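Local coordinates for protein SorB (Sorangium cellulosum, PDB 6B2V) that serves as the pyran synthase domain in module nine of the trans-acyltransferase polyketide assembly line that makes sorangicin, at residues Thr162-Pro170 and Phe219-Trp230; Asp185-Gln193 and Gly248-Ala256. All coordinates share one frame; numbering follows the deposited sequence.

Contact 1 of 2, residues Thr162-Pro170 and Phe219-Trp230; sequences TRNEAMGMP and FLSLIQDGEREW
Met167 and Arg228 come within 5.2 Å and Gly168 and Trp230 within 5.4 Å, CA to CA, so the two backbones meet just past the ends of their helices. The short segments 162-166 and 219-225 themselves stand apart, their axes 11.7 Å away at closest and crossing at 78°. Gly226 turns the chain out of the second helix in a Schellman motif, and Gly168 bends the 162-170 segment; both have positive phi, which glycine readily adopts. Trp230 lays one face of its indole on the 162-170 segment. Met169 CB sits 3.8 Å from the centroid of the Trp230 six-membered ring, almost on the ring normal, a CH-pi contact, while its sulfur makes an oblique Met-aromatic contact. Pro170 CD covers the five-membered end, 3.5 Å from Trp230 CD1. Helix 207-225 is probably the central helix of the predicted C-terminal hotdog fold, and this contact joins its last turns to the shorter helix 160-166. Asn164 OD1 lies in the indole plane, 3.5 Å from Trp230 CZ3, and also at the edge of the Phe219 ring. This buried oxygen has no hydrogen-bond partner in the model and sits against ring C-H groups, whereas ND2 hydrogen-bonds to Ala160 O. Met167 meets Leu222 tip to tip, SD 3.4 Å from CD1; the bend at chi3 (-52°) keeps its methyl beside that leucine as well. Arg163 sets one guanidinium face over Phe219 CE2.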
loop_
_atom_site.group_PDB
_atom_site.type_symbol
_atom_site.label_atom_id
_atom_site.label_comp_id
_atom_site.label_asym_id
_atom_site.label_seq_id
_atom_site.Cartn_x
_atom_site.Cartn_y
_atom_site.Cartn_z
ATOM N N THR A 162 1.656 -7.758 -19.592
ATOM C CA THR A 162 1.141 -9.042 -19.932
ATOM C C THR A 162 1.163 -10.030 -18.788
ATOM O O THR A 162 0.183 -10.666 -18.530
ATOM C CB THR A 162 1.918 -9.615 -21.135
ATOM O OG1 THR A 162 1.819 -8.740 -22.235
ATOM C CG2 THR A 162 1.386 -10.934 -21.524
ATOM N N ARG A 163 2.267 -10.109 -18.075
ATOM C CA ARG A 163 2.370 -11.045 -16.995
ATOM C C ARG A 163 1.438 -10.818 -15.835
ATOM O O ARG A 163 0.880 -11.749 -15.327
ATOM C CB ARG A 163 3.794 -11.106 -16.468
ATOM C CG ARG A 163 4.775 -11.629 -17.477
ATOM C CD ARG A 163 4.696 -13.145 -17.642
ATOM N NE ARG A 163 4.831 -13.840 -16.383
ATOM C CZ ARG A 163 5.995 -14.144 -15.836
ATOM N NH1 ARG A 163 7.109 -13.817 -16.440
ATOM N NH2 ARG A 163 6.044 -14.773 -14.701
ATOM N N ASN A 164 1.342 -9.599 -15.382
ATOM C CA ASN A 164 0.503 -9.319 -14.244
ATOM C C ASN A 164 -0.967 -9.415 -14.529
ATOM O O ASN A 164 -1.693 -9.906 -13.734
ATOM C CB ASN A 164 0.900 -8.044 -13.536
ATOM C CG ASN A 164 2.227 -8.170 -12.833
ATOM O OD1 ASN A 164 2.329 -8.856 -11.893
ATOM N ND2 ASN A 164 3.224 -7.492 -13.325
ATOM N N GLU A 165 -1.380 -8.967 -15.711
ATOM C CA GLU A 165 -2.775 -9.039 -16.139
ATOM C C GLU A 165 -3.210 -10.476 -16.254
ATOM O O GLU A 165 -4.279 -10.823 -15.902
ATOM C CB GLU A 165 -3.000 -8.316 -17.455
ATOM C CG GLU A 165 -3.060 -6.810 -17.348
ATOM C CD GLU A 165 -3.387 -6.150 -18.671
ATOM O OE1 GLU A 165 -3.410 -6.850 -19.686
ATOM O OE2 GLU A 165 -3.611 -4.967 -18.709
ATOM N N ALA A 166 -2.314 -11.323 -16.703
ATOM C CA ALA A 166 -2.593 -12.740 -16.830
ATOM C C ALA A 166 -2.826 -13.395 -15.488
ATOM O O ALA A 166 -3.470 -14.426 -15.404
ATOM C CB ALA A 166 -1.480 -13.437 -17.561
ATOM N N MET A 167 -2.262 -12.783 -14.478
ATOM C CA MET A 167 -2.364 -13.271 -13.136
ATOM C C MET A 167 -3.535 -12.701 -12.382
ATOM O O MET A 167 -3.665 -12.965 -11.235
ATOM C CB MET A 167 -1.032 -13.179 -12.402
ATOM C CG MET A 167 -0.077 -14.275 -12.900
ATOM S SD MET A 167 1.482 -14.454 -12.049
ATOM C CE MET A 167 2.088 -12.742 -12.119
ATOM N N GLY A 168 -4.384 -11.949 -13.041
ATOM C CA GLY A 168 -5.548 -11.445 -12.374
ATOM C C GLY A 168 -5.480 -10.186 -11.543
ATOM O O GLY A 168 -6.347 -9.944 -10.789
ATOM N N MET A 169 -4.469 -9.375 -11.765
ATOM C CA MET A 169 -4.330 -8.139 -11.016
ATOM C C MET A 169 -5.540 -7.266 -11.239
ATOM O O MET A 169 -5.918 -7.028 -12.358
ATOM C CB MET A 169 -3.064 -7.440 -11.520
ATOM C CG MET A 169 -2.805 -6.057 -11.032
ATOM S SD MET A 169 -1.336 -5.308 -11.752
ATOM C CE MET A 169 -1.753 -5.155 -13.496
ATOM N N PRO A 170 -6.149 -6.784 -10.173
ATOM C CA PRO A 170 -7.304 -5.896 -10.296
ATOM C C PRO A 170 -6.978 -4.533 -10.900
ATOM O O PRO A 170 -7.770 -3.954 -11.532
ATOM C CB PRO A 170 -7.806 -5.762 -8.864
ATOM C CG PRO A 170 -7.226 -6.890 -8.170
ATOM C CD PRO A 170 -5.954 -7.244 -8.804
ATOM N N PHE A 219 4.326 -9.846 -7.512
ATOM C CA PHE A 219 4.840 -10.593 -8.625
ATOM C C PHE A 219 5.959 -11.538 -8.138
ATOM O O PHE A 219 5.981 -12.668 -8.487
ATOM C CB PHE A 219 5.323 -9.594 -9.715
ATOM C CG PHE A 219 6.078 -10.217 -10.834
ATOM C CD1 PHE A 219 7.404 -10.389 -10.732
ATOM C CD2 PHE A 219 5.440 -10.640 -11.937
ATOM C CE1 PHE A 219 8.117 -10.983 -11.729
ATOM C CE2 PHE A 219 6.145 -11.221 -12.967
ATOM C CZ PHE A 219 7.475 -11.391 -12.851
ATOM N N LEU A 220 6.837 -11.058 -7.288
ATOM C CA LEU A 220 7.889 -11.870 -6.749
ATOM C C LEU A 220 7.339 -13.048 -5.925
ATOM O O LEU A 220 7.817 -14.120 -5.996
ATOM C CB LEU A 220 8.823 -11.018 -5.896
ATOM C CG LEU A 220 10.247 -11.378 -5.680
ATOM C CD1 LEU A 220 10.922 -11.747 -6.984
ATOM C CD2 LEU A 220 10.894 -10.154 -5.087
ATOM N N SER A 221 6.286 -12.777 -5.159
ATOM C CA SER A 221 5.665 -13.801 -4.329
ATOM C C SER A 221 5.163 -14.909 -5.206
ATOM O O SER A 221 5.344 -16.008 -4.901
ATOM C CB SER A 221 4.494 -13.206 -3.497
ATOM O OG SER A 221 3.942 -14.124 -2.574
ATOM N N LEU A 222 4.534 -14.554 -6.298
ATOM C CA LEU A 222 4.039 -15.542 -7.255
ATOM C C LEU A 222 5.145 -16.355 -7.938
ATOM O O LEU A 222 5.112 -17.549 -7.960
ATOM C CB LEU A 222 3.154 -14.876 -8.301
ATOM C CG LEU A 222 1.851 -14.339 -7.724
ATOM C CD1 LEU A 222 1.172 -13.524 -8.795
ATOM C CD2 LEU A 222 0.953 -15.440 -7.281
ATOM N N ILE A 223 6.209 -15.543 -8.358
ATOM C CA ILE A 223 7.100 -16.414 -9.106
ATOM C C ILE A 223 7.979 -17.250 -8.179
ATOM O O ILE A 223 8.194 -18.436 -8.427
ATOM C CB ILE A 223 8.001 -15.613 -10.064
ATOM C CG1 ILE A 223 8.896 -14.653 -9.276
ATOM C CG2 ILE A 223 7.158 -14.853 -11.076
ATOM C CD1 ILE A 223 10.308 -15.160 -9.077
ATOM N N GLN A 224 8.166 -16.892 -6.930
ATOM C CA GLN A 224 8.827 -17.759 -6.019
ATOM C C GLN A 224 8.076 -19.024 -5.697
ATOM O O GLN A 224 8.665 -20.000 -5.387
ATOM C CB GLN A 224 9.245 -17.037 -4.754
ATOM C CG GLN A 224 10.360 -16.022 -4.956
ATOM C CD GLN A 224 11.121 -15.715 -3.688
ATOM O OE1 GLN A 224 10.574 -15.257 -2.776
ATOM N NE2 GLN A 224 12.369 -16.034 -3.663
ATOM N N ASP A 225 6.772 -18.942 -5.678
ATOM C CA ASP A 225 5.944 -20.075 -5.354
ATOM C C ASP A 225 5.423 -20.813 -6.578
ATOM O O ASP A 225 4.685 -21.724 -6.469
ATOM C CB ASP A 225 4.749 -19.624 -4.481
ATOM C CG ASP A 225 4.398 -20.597 -3.458
ATOM O OD1 ASP A 225 5.251 -21.384 -3.060
ATOM O OD2 ASP A 225 3.254 -20.608 -3.070
ATOM N N GLY A 226 5.820 -20.362 -7.728
ATOM C CA GLY A 226 5.367 -20.957 -8.947
ATOM C C GLY A 226 3.883 -20.870 -9.193
ATOM O O GLY A 226 3.317 -21.722 -9.816
ATOM N N GLU A 227 3.288 -19.783 -8.755
ATOM C CA GLU A 227 1.869 -19.595 -8.863
ATOM C C GLU A 227 1.495 -18.470 -9.777
ATOM O O GLU A 227 2.248 -17.625 -10.055
ATOM C CB GLU A 227 1.239 -19.395 -7.499
ATOM C CG GLU A 227 1.425 -20.526 -6.537
ATOM C CD GLU A 227 0.595 -21.759 -6.865
ATOM O OE1 GLU A 227 -0.383 -21.633 -7.540
ATOM O OE2 GLU A 227 0.968 -22.833 -6.433
ATOM N N ARG A 228 0.282 -18.572 -10.270
ATOM C CA ARG A 228 -0.302 -17.668 -11.204
ATOM C C ARG A 228 -1.598 -16.972 -10.761
ATOM O O ARG A 228 -2.175 -16.320 -11.526
ATOM C CB ARG A 228 -0.584 -18.422 -12.512
ATOM C CG ARG A 228 0.618 -18.549 -13.393
ATOM C CD ARG A 228 0.345 -19.397 -14.629
ATOM N NE ARG A 228 -0.425 -18.680 -15.616
ATOM C CZ ARG A 228 0.096 -17.949 -16.582
ATOM N NH1 ARG A 228 1.403 -17.780 -16.704
ATOM N NH2 ARG A 228 -0.679 -17.386 -17.412
ATOM N N GLU A 229 -2.058 -17.182 -9.557
ATOM C CA GLU A 229 -3.259 -16.556 -9.075
ATOM C C GLU A 229 -2.837 -15.303 -8.273
ATOM O O GLU A 229 -1.988 -15.382 -7.476
ATOM C CB GLU A 229 -4.033 -17.538 -8.201
ATOM C CG GLU A 229 -4.536 -18.819 -8.877
ATOM C CD GLU A 229 -5.670 -18.576 -9.810
ATOM O OE1 GLU A 229 -6.615 -17.943 -9.394
ATOM O OE2 GLU A 229 -5.609 -19.039 -10.942
ATOM N N TRP A 230 -3.508 -14.183 -8.491
ATOM C CA TRP A 230 -3.137 -12.933 -7.806
ATOM C C TRP A 230 -3.222 -13.041 -6.309
ATOM O O TRP A 230 -4.049 -13.750 -5.792
ATOM C CB TRP A 230 -4.024 -11.772 -8.260
ATOM C CG TRP A 230 -3.462 -10.420 -7.925
ATOM C CD1 TRP A 230 -3.939 -9.531 -7.062
ATOM C CD2 TRP A 230 -2.257 -9.886 -8.417
ATOM N NE1 TRP A 230 -3.120 -8.453 -6.985
ATOM C CE2 TRP A 230 -2.069 -8.658 -7.817
ATOM C CE3 TRP A 230 -1.309 -10.341 -9.306
ATOM C CZ2 TRP A 230 -1.002 -7.870 -8.108
ATOM C CZ3 TRP A 230 -0.256 -9.556 -9.597
ATOM C CH2 TRP A 230 -0.107 -8.332 -9.000
#

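Contact 2 of 2, residues Asp185-Gln193 and Gly248-Ala256; sequences DHEALASLQ and GAYVHARRA
His252 meets Glu187 at the edge of its imidazole: NE2 donates a 2.6 Å hydrogen bond to Glu187 OE2, the acceptor lying close to the ring plane. The carboxylate, turned 35° from that plane, accepts through its anti lone pair. Both side chains have CG anti to the backbone N (chi1 -178° for Glu187), which brings their ends together across the strands. The His186 ring has Asp185 at its edge, ND1 bonding to OD1. Against the Tyr250 ring, Leu189 CD1 and Ser191 CB come in obliquely, with Ser191 CB 3.7 Å from Tyr250 CE1; Ser191 OG bonds to Ser180.

Strands 187-192 and 250-255 run antiparallel as neighbours in the sheet of the predicted C-terminal hotdog fold. Ala188 with Ala253 and Ala190 with Val251 are hydrogen-bonded pairs; Glu187-Arg254, Leu189-His252 and Ser191-Tyr250 alternate with them as non-hydrogen-bonded pairs. The ladder extends to Arg255 N, which donates to His186 O at 3.2 Å. Toward its other end Ala249 and Tyr250 form a classic beta bulge opposite Val273, and Leu192 N reaches Ala249 O at 2.9 Å from well above the carbonyl plane. The face bearing Ala188, Ala190, Val251 and Ala253 packs on helix 207-225 through Pro216 and Ala217, where the small alanines probably allow a close approach of helix and sheet. Leu192 CD1 extends this apolar row, 3.9 Å from Val251 CG2.

On the opposite face Leu189 and Tyr250 touch helix 147-152, through Val150 and Ile147. Glu187, buried and also against Val150, forms a salt bridge from OE1 to Arg153; the carboxylate is thus gripped through both oxygens, and its negative charge is probably stabilised by arginine and imidazole together.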
loop_
_atom_site.group_PDB
_atom_site.type_symbol
_atom_site.label_atom_id
_atom_site.label_comp_id
_atom_site.label_asym_id
_atom_site.label_seq_id
_atom_site.Cartn_x
_atom_site.Cartn_y
_atom_site.Cartn_z
ATOM N N ASP A 185 15.681 -14.550 -8.867
ATOM C CA ASP A 185 14.787 -15.483 -8.210
ATOM C C ASP A 185 14.245 -14.972 -6.893
ATOM O O ASP A 185 13.374 -15.568 -6.382
ATOM C CB ASP A 185 15.399 -16.884 -8.014
ATOM C CG ASP A 185 16.656 -16.884 -7.228
ATOM O OD1 ASP A 185 17.132 -15.869 -6.816
ATOM O OD2 ASP A 185 17.181 -17.962 -7.059
ATOM N N HIS A 186 14.794 -13.894 -6.353
ATOM C CA HIS A 186 14.370 -13.370 -5.074
ATOM C C HIS A 186 14.322 -11.832 -4.913
ATOM O O HIS A 186 14.033 -11.354 -3.897
ATOM C CB HIS A 186 15.273 -13.885 -3.964
ATOM C CG HIS A 186 16.658 -13.368 -4.069
ATOM N ND1 HIS A 186 17.558 -13.877 -4.959
ATOM C CD2 HIS A 186 17.277 -12.346 -3.450
ATOM C CE1 HIS A 186 18.692 -13.222 -4.848
ATOM N NE2 HIS A 186 18.545 -12.284 -3.943
ATOM N N GLU A 187 14.571 -11.130 -5.992
ATOM C CA GLU A 187 14.624 -9.692 -5.995
ATOM C C GLU A 187 14.032 -9.152 -7.314
ATOM O O GLU A 187 14.090 -9.745 -8.316
ATOM C CB GLU A 187 16.105 -9.243 -5.811
ATOM C CG GLU A 187 16.458 -7.772 -5.738
ATOM C CD GLU A 187 17.914 -7.562 -5.365
ATOM O OE1 GLU A 187 18.707 -8.426 -5.655
ATOM O OE2 GLU A 187 18.222 -6.530 -4.793
ATOM N N ALA A 188 13.434 -7.980 -7.202
ATOM C CA ALA A 188 12.860 -7.322 -8.352
ATOM C C ALA A 188 13.056 -5.796 -8.335
ATOM O O ALA A 188 13.063 -5.200 -7.335
ATOM C CB ALA A 188 11.375 -7.620 -8.431
ATOM N N LEU A 189 13.215 -5.262 -9.521
ATOM C CA LEU A 189 13.344 -3.848 -9.730
ATOM C C LEU A 189 12.436 -3.369 -10.881
ATOM O O LEU A 189 12.528 -3.787 -11.985
ATOM C CB LEU A 189 14.789 -3.502 -10.013
ATOM C CG LEU A 189 15.145 -2.034 -10.118
ATOM C CD1 LEU A 189 15.158 -1.346 -8.780
ATOM C CD2 LEU A 189 16.472 -1.871 -10.852
ATOM N N ALA A 190 11.570 -2.448 -10.512
ATOM C CA ALA A 190 10.652 -1.834 -11.467
ATOM C C ALA A 190 10.983 -0.369 -11.647
ATOM O O ALA A 190 11.214 0.280 -10.715
ATOM C CB ALA A 190 9.215 -1.926 -10.989
ATOM N N SER A 191 11.037 0.072 -12.890
ATOM C CA SER A 191 11.196 1.485 -13.140
ATOM C C SER A 191 9.796 2.107 -13.275
ATOM O O SER A 191 8.893 1.468 -13.688
ATOM C CB SER A 191 12.062 1.778 -14.326
ATOM O OG SER A 191 11.378 1.440 -15.460
ATOM N N LEU A 192 9.681 3.362 -12.867
ATOM C CA LEU A 192 8.410 4.059 -12.866
ATOM C C LEU A 192 8.387 5.296 -13.714
ATOM O O LEU A 192 9.348 5.939 -13.848
ATOM C CB LEU A 192 8.064 4.552 -11.468
ATOM C CG LEU A 192 8.031 3.503 -10.390
ATOM C CD1 LEU A 192 7.729 4.175 -9.076
ATOM C CD2 LEU A 192 7.066 2.368 -10.649
ATOM N N GLN A 193 7.239 5.547 -14.295
ATOM C CA GLN A 193 6.992 6.782 -15.039
ATOM C C GLN A 193 5.623 7.310 -14.577
ATOM O O GLN A 193 4.668 6.607 -14.587
ATOM C CB GLN A 193 6.973 6.517 -16.510
ATOM C CG GLN A 193 6.792 7.753 -17.355
ATOM C CD GLN A 193 6.991 7.449 -18.821
ATOM O OE1 GLN A 193 7.747 6.552 -19.185
ATOM N NE2 GLN A 193 6.267 8.165 -19.665
ATOM N N GLY A 248 8.836 9.265 -7.039
ATOM C CA GLY A 248 9.261 7.921 -7.320
ATOM C C GLY A 248 9.791 7.610 -8.704
ATOM O O GLY A 248 9.260 8.043 -9.686
ATOM N N ALA A 249 10.873 6.827 -8.700
ATOM C CA ALA A 249 11.468 6.401 -9.925
ATOM C C ALA A 249 11.696 4.892 -10.030
ATOM O O ALA A 249 11.743 4.401 -11.114
ATOM C CB ALA A 249 12.767 7.130 -10.161
ATOM N N TYR A 250 11.873 4.219 -8.897
ATOM C CA TYR A 250 12.078 2.776 -8.902
ATOM C C TYR A 250 11.402 2.123 -7.711
ATOM O O TYR A 250 11.263 2.720 -6.712
ATOM C CB TYR A 250 13.586 2.406 -8.821
ATOM C CG TYR A 250 14.369 2.722 -10.044
ATOM C CD1 TYR A 250 14.392 1.837 -11.051
ATOM C CD2 TYR A 250 15.057 3.882 -10.197
ATOM C CE1 TYR A 250 15.072 2.068 -12.192
ATOM C CE2 TYR A 250 15.751 4.137 -11.385
ATOM C CZ TYR A 250 15.719 3.208 -12.367
ATOM O OH TYR A 250 16.408 3.296 -13.576
ATOM N N VAL A 251 11.029 0.866 -7.868
ATOM C CA VAL A 251 10.473 0.049 -6.807
ATOM C C VAL A 251 11.416 -1.179 -6.710
ATOM O O VAL A 251 11.643 -1.812 -7.659
ATOM C CB VAL A 251 9.051 -0.382 -7.131
ATOM C CG1 VAL A 251 8.535 -1.368 -6.115
ATOM C CG2 VAL A 251 8.117 0.795 -7.152
ATOM N N HIS A 252 11.907 -1.431 -5.509
ATOM C CA HIS A 252 12.833 -2.488 -5.179
ATOM C C HIS A 252 12.214 -3.405 -4.151
ATOM O O HIS A 252 12.083 -3.056 -3.067
ATOM C CB HIS A 252 14.108 -1.884 -4.612
ATOM C CG HIS A 252 15.172 -2.892 -4.296
ATOM N ND1 HIS A 252 15.995 -2.796 -3.204
ATOM C CD2 HIS A 252 15.511 -4.038 -4.918
ATOM C CE1 HIS A 252 16.796 -3.839 -3.180
ATOM N NE2 HIS A 252 16.550 -4.584 -4.239
ATOM N N ALA A 253 11.903 -4.604 -4.602
ATOM C CA ALA A 253 11.299 -5.647 -3.804
ATOM C C ALA A 253 12.181 -6.875 -3.684
ATOM O O ALA A 253 12.814 -7.262 -4.594
ATOM C CB ALA A 253 10.022 -6.120 -4.487
ATOM N N ARG A 254 11.903 -7.774 -2.658
ATOM C CA ARG A 254 12.935 -8.644 -2.158
ATOM C C ARG A 254 12.406 -9.397 -0.946
ATOM O O ARG A 254 11.535 -8.988 -0.297
ATOM C CB ARG A 254 14.220 -7.848 -1.765
ATOM C CG ARG A 254 14.037 -6.860 -0.657
ATOM C CD ARG A 254 15.297 -6.038 -0.374
ATOM N NE ARG A 254 15.072 -5.134 0.737
ATOM C CZ ARG A 254 14.495 -3.966 0.629
ATOM N NH1 ARG A 254 14.283 -3.235 1.712
ATOM N NH2 ARG A 254 14.105 -3.561 -0.546
ATOM N N ARG A 255 12.604 -10.727 -1.137
ATOM C CA ARG A 255 12.155 -11.603 -0.098
ATOM C C ARG A 255 12.780 -11.086 1.199
ATOM O O ARG A 255 13.913 -10.769 1.225
ATOM C CB ARG A 255 12.537 -13.065 -0.409
ATOM C CG ARG A 255 12.083 -14.135 0.580
ATOM C CD ARG A 255 10.588 -14.356 0.601
ATOM N NE ARG A 255 10.160 -15.541 1.359
ATOM C CZ ARG A 255 10.122 -16.757 0.876
ATOM N NH1 ARG A 255 9.747 -17.736 1.650
ATOM N NH2 ARG A 255 10.468 -17.022 -0.354
ATOM N N ALA A 256 11.989 -11.075 2.261
ATOM C CA ALA A 256 12.443 -10.647 3.550
ATOM C C ALA A 256 13.369 -11.673 4.175
ATOM O O ALA A 256 13.463 -12.763 3.748
ATOM C CB ALA A 256 11.263 -10.395 4.450
HETATM O O HOH W 1 9.844 8.482 -12.422
#

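From the N terminus the segments come in the order 162-170, 185-193, 219-230 and 248-256, so the two contacts cross instead of nesting. Contact 1 closes a loop that holds strands 178-183 and 187-192 and most of helix 207-225. Contact 2 closes a second loop that starts inside the first and takes in all of that helix and strand 232-241. Helix 207-225 therefore links them: its end serves contact 1, while Gln224 probably hydrogen-bonds to Asp185 O and Arg255 NH2, and Leu220 packs on the backbone of Ala253 and Arg254. Together they tie helix 160-166, the long helix and two neighbouring sheet strands into one C-terminal unit.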